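Local coordinates for protein Proline/betaine transporter, RALF (PDB 4D7R) that is an engineered chimera of a Rickettsia Sec7 domain and a Legionella capping domain, built from RalF proteins that probably act as guanine nucleotide exchange factors, at residues N174-K179 and F309-F314. Sequence-based numbering, arbitrary orientation.
Sequences NPSIAK and FSKWLF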
loop_
_atom_site.group_PDB
_atom_site.type_symbol
_atom_site.label_atom_id
_atom_site.label_comp_id
_atom_site.label_asym_id
_atom_site.label_seq_id
_atom_site.Cartn_x
_atom_site.Cartn_y
_atom_site.Cartn_z
ATOM N N ASN A 174 17.248 -12.263 3.541
ATOM C CA ASN A 174 17.147 -12.497 2.110
ATOM C C ASN A 174 18.366 -13.355 1.705
ATOM O O ASN A 174 19.494 -12.893 1.863
ATOM C CB ASN A 174 17.094 -11.160 1.351
ATOM C CG ASN A 174 17.072 -11.266 -0.147
ATOM O OD1 ASN A 174 17.305 -12.316 -0.732
ATOM N ND2 ASN A 174 16.826 -10.147 -0.800
ATOM N N PRO A 175 18.176 -14.619 1.228
ATOM C CA PRO A 175 19.342 -15.462 0.905
ATOM C C PRO A 175 20.231 -14.978 -0.233
ATOM O O PRO A 175 21.397 -15.367 -0.301
ATOM C CB PRO A 175 18.740 -16.854 0.639
ATOM C CG PRO A 175 17.308 -16.773 1.073
ATOM C CD PRO A 175 16.908 -15.335 0.969
ATOM N N SER A 176 19.709 -14.108 -1.099
ATOM C CA SER A 176 20.450 -13.537 -2.230
ATOM C C SER A 176 21.510 -12.550 -1.748
ATOM O O SER A 176 22.357 -12.133 -2.529
ATOM C CB SER A 176 19.496 -12.875 -3.217
ATOM O OG SER A 176 18.563 -13.825 -3.706
ATOM N N ILE A 177 21.438 -12.237 -0.464
ATOM C CA ILE A 177 22.411 -11.414 0.207
ATOM C C ILE A 177 23.277 -12.358 1.041
ATOM O O ILE A 177 22.926 -12.763 2.088
ATOM C CB ILE A 177 21.730 -10.300 1.012
ATOM C CG1 ILE A 177 20.965 -9.401 0.054
ATOM C CG2 ILE A 177 22.745 -9.461 1.717
ATOM C CD1 ILE A 177 20.007 -8.477 0.697
ATOM N N ALA A 178 24.423 -12.725 0.522
ATOM C CA ALA A 178 25.272 -13.723 1.180
ATOM C C ALA A 178 25.678 -13.331 2.596
ATOM O O ALA A 178 25.748 -12.144 2.901
ATOM C CB ALA A 178 26.506 -14.005 0.335
ATOM N N LYS A 179 25.954 -14.336 3.452
ATOM C CA LYS A 179 26.413 -14.148 4.822
ATOM C C LYS A 179 27.504 -13.060 4.923
ATOM O O LYS A 179 27.394 -12.177 5.769
ATOM C CB LYS A 179 26.915 -15.481 5.419
ATOM C CG LYS A 179 27.400 -15.351 6.860
ATOM C CD LYS A 179 27.857 -16.653 7.459
ATOM C CE LYS A 179 28.337 -16.465 8.879
ATOM N NZ LYS A 179 29.747 -16.021 8.910
ATOM N N PHE A 309 16.911 -6.718 -3.310
ATOM C CA PHE A 309 16.267 -6.640 -1.993
ATOM C C PHE A 309 14.793 -6.948 -2.060
ATOM O O PHE A 309 14.267 -7.691 -1.212
ATOM C CB PHE A 309 16.503 -5.258 -1.301
ATOM C CG PHE A 309 17.954 -4.896 -1.134
ATOM C CD1 PHE A 309 18.679 -5.346 -0.033
ATOM C CD2 PHE A 309 18.606 -4.109 -2.080
ATOM C CE1 PHE A 309 20.040 -5.038 0.102
ATOM C CE2 PHE A 309 19.965 -3.805 -1.945
ATOM C CZ PHE A 309 20.675 -4.280 -0.862
ATOM N N SER A 310 14.099 -6.348 -3.041
ATOM C CA SER A 310 12.653 -6.459 -3.148
ATOM C C SER A 310 12.156 -7.837 -3.509
ATOM O O SER A 310 11.094 -8.225 -3.030
ATOM C CB SER A 310 12.102 -5.456 -4.153
ATOM O OG SER A 310 12.422 -5.849 -5.475
ATOM N N LYS A 311 12.912 -8.566 -4.347
ATOM C CA LYS A 311 12.507 -9.886 -4.847
ATOM C C LYS A 311 12.200 -10.933 -3.770
ATOM O O LYS A 311 11.331 -11.796 -3.970
ATOM C CB LYS A 311 13.465 -10.402 -5.923
ATOM C CG LYS A 311 14.846 -10.771 -5.389
ATOM C CD LYS A 311 15.675 -11.467 -6.447
ATOM C CE LYS A 311 16.901 -12.089 -5.815
ATOM N NZ LYS A 311 17.843 -12.615 -6.827
ATOM N N TRP A 312 12.879 -10.828 -2.614
ATOM C CA TRP A 312 12.683 -11.745 -1.497
ATOM C C TRP A 312 11.208 -11.779 -1.036
ATOM O O TRP A 312 10.694 -12.844 -0.698
ATOM C CB TRP A 312 13.593 -11.338 -0.319
ATOM C CG TRP A 312 13.497 -12.283 0.835
ATOM C CD1 TRP A 312 13.631 -13.640 0.792
ATOM C CD2 TRP A 312 13.201 -11.948 2.190
ATOM N NE1 TRP A 312 13.441 -14.172 2.046
ATOM C CE2 TRP A 312 13.174 -13.156 2.923
ATOM C CE3 TRP A 312 13.017 -10.739 2.876
ATOM C CZ2 TRP A 312 12.930 -13.193 4.295
ATOM C CZ3 TRP A 312 12.747 -10.781 4.239
ATOM C CH2 TRP A 312 12.709 -11.994 4.934
ATOM N N LEU A 313 10.533 -10.624 -1.057
ATOM C CA LEU A 313 9.154 -10.474 -0.586
ATOM C C LEU A 313 8.145 -10.127 -1.667
ATOM O O LEU A 313 6.942 -10.352 -1.478
ATOM C CB LEU A 313 9.111 -9.402 0.514
ATOM C CG LEU A 313 9.883 -9.751 1.798
ATOM C CD1 LEU A 313 10.040 -8.548 2.672
ATOM C CD2 LEU A 313 9.178 -10.852 2.599
ATOM N N PHE A 314 8.617 -9.548 -2.777
ATOM C CA PHE A 314 7.708 -9.087 -3.815
ATOM C C PHE A 314 7.840 -9.735 -5.177
ATOM O O PHE A 314 7.198 -9.297 -6.121
ATOM C CB PHE A 314 7.706 -7.549 -3.867
ATOM C CG PHE A 314 7.263 -6.908 -2.571
ATOM C CD1 PHE A 314 5.913 -6.676 -2.316
ATOM C CD2 PHE A 314 8.187 -6.559 -1.600
ATOM C CE1 PHE A 314 5.510 -6.108 -1.111
ATOM C CE2 PHE A 314 7.781 -5.983 -0.394
ATOM C CZ PHE A 314 6.449 -5.748 -0.166
#
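Trp312 lays one face of its indole against Asn174, whose CA sits over the five-membered ring in a CH-pi contact, 3.8 Å from the centroid and 6° off the ring normal. Leu313 CD2 lies over the opposite face. With CG anti to the backbone N (chi1 176°), the amide of Asn174 runs past the tryptophan CB, its plane only 14° from that of the indole, and Asn174 ND2 comes within 3.5 Å of Trp312 CB. The same amide is held at both ends: ND2 donates to the carbonyl of Ile308, while OD1 accepts from Ser176 N at 3.0 Å, the donor lying above the carbonyl plane. That second bond makes an Asx turn inside the type I beta turn from Asn174 to Ile177, just after helix 155-173 of the Rickettsia Sec7 domain. Trp312 belongs to the short helix 311-314 of the Legionella capping domain, so this is an interface of an engineered fusion; its side chain also touches Asn169, Thr170 and His173 of helix 155-173. Pro175 CD comes obliquely to 3.7 Å from Trp312 CD1, the two side chains crossing at about a right angle. Ile177 CD1 approaches the Phe309 ring obliquely, 3.5 Å from Phe309 CD1; that ring also meets Phe280. The extended chain of Lys311 brings its CE to 3.2 Å from Ser176 OG, and its ammonium forms a long, weak ion pair with Glu316.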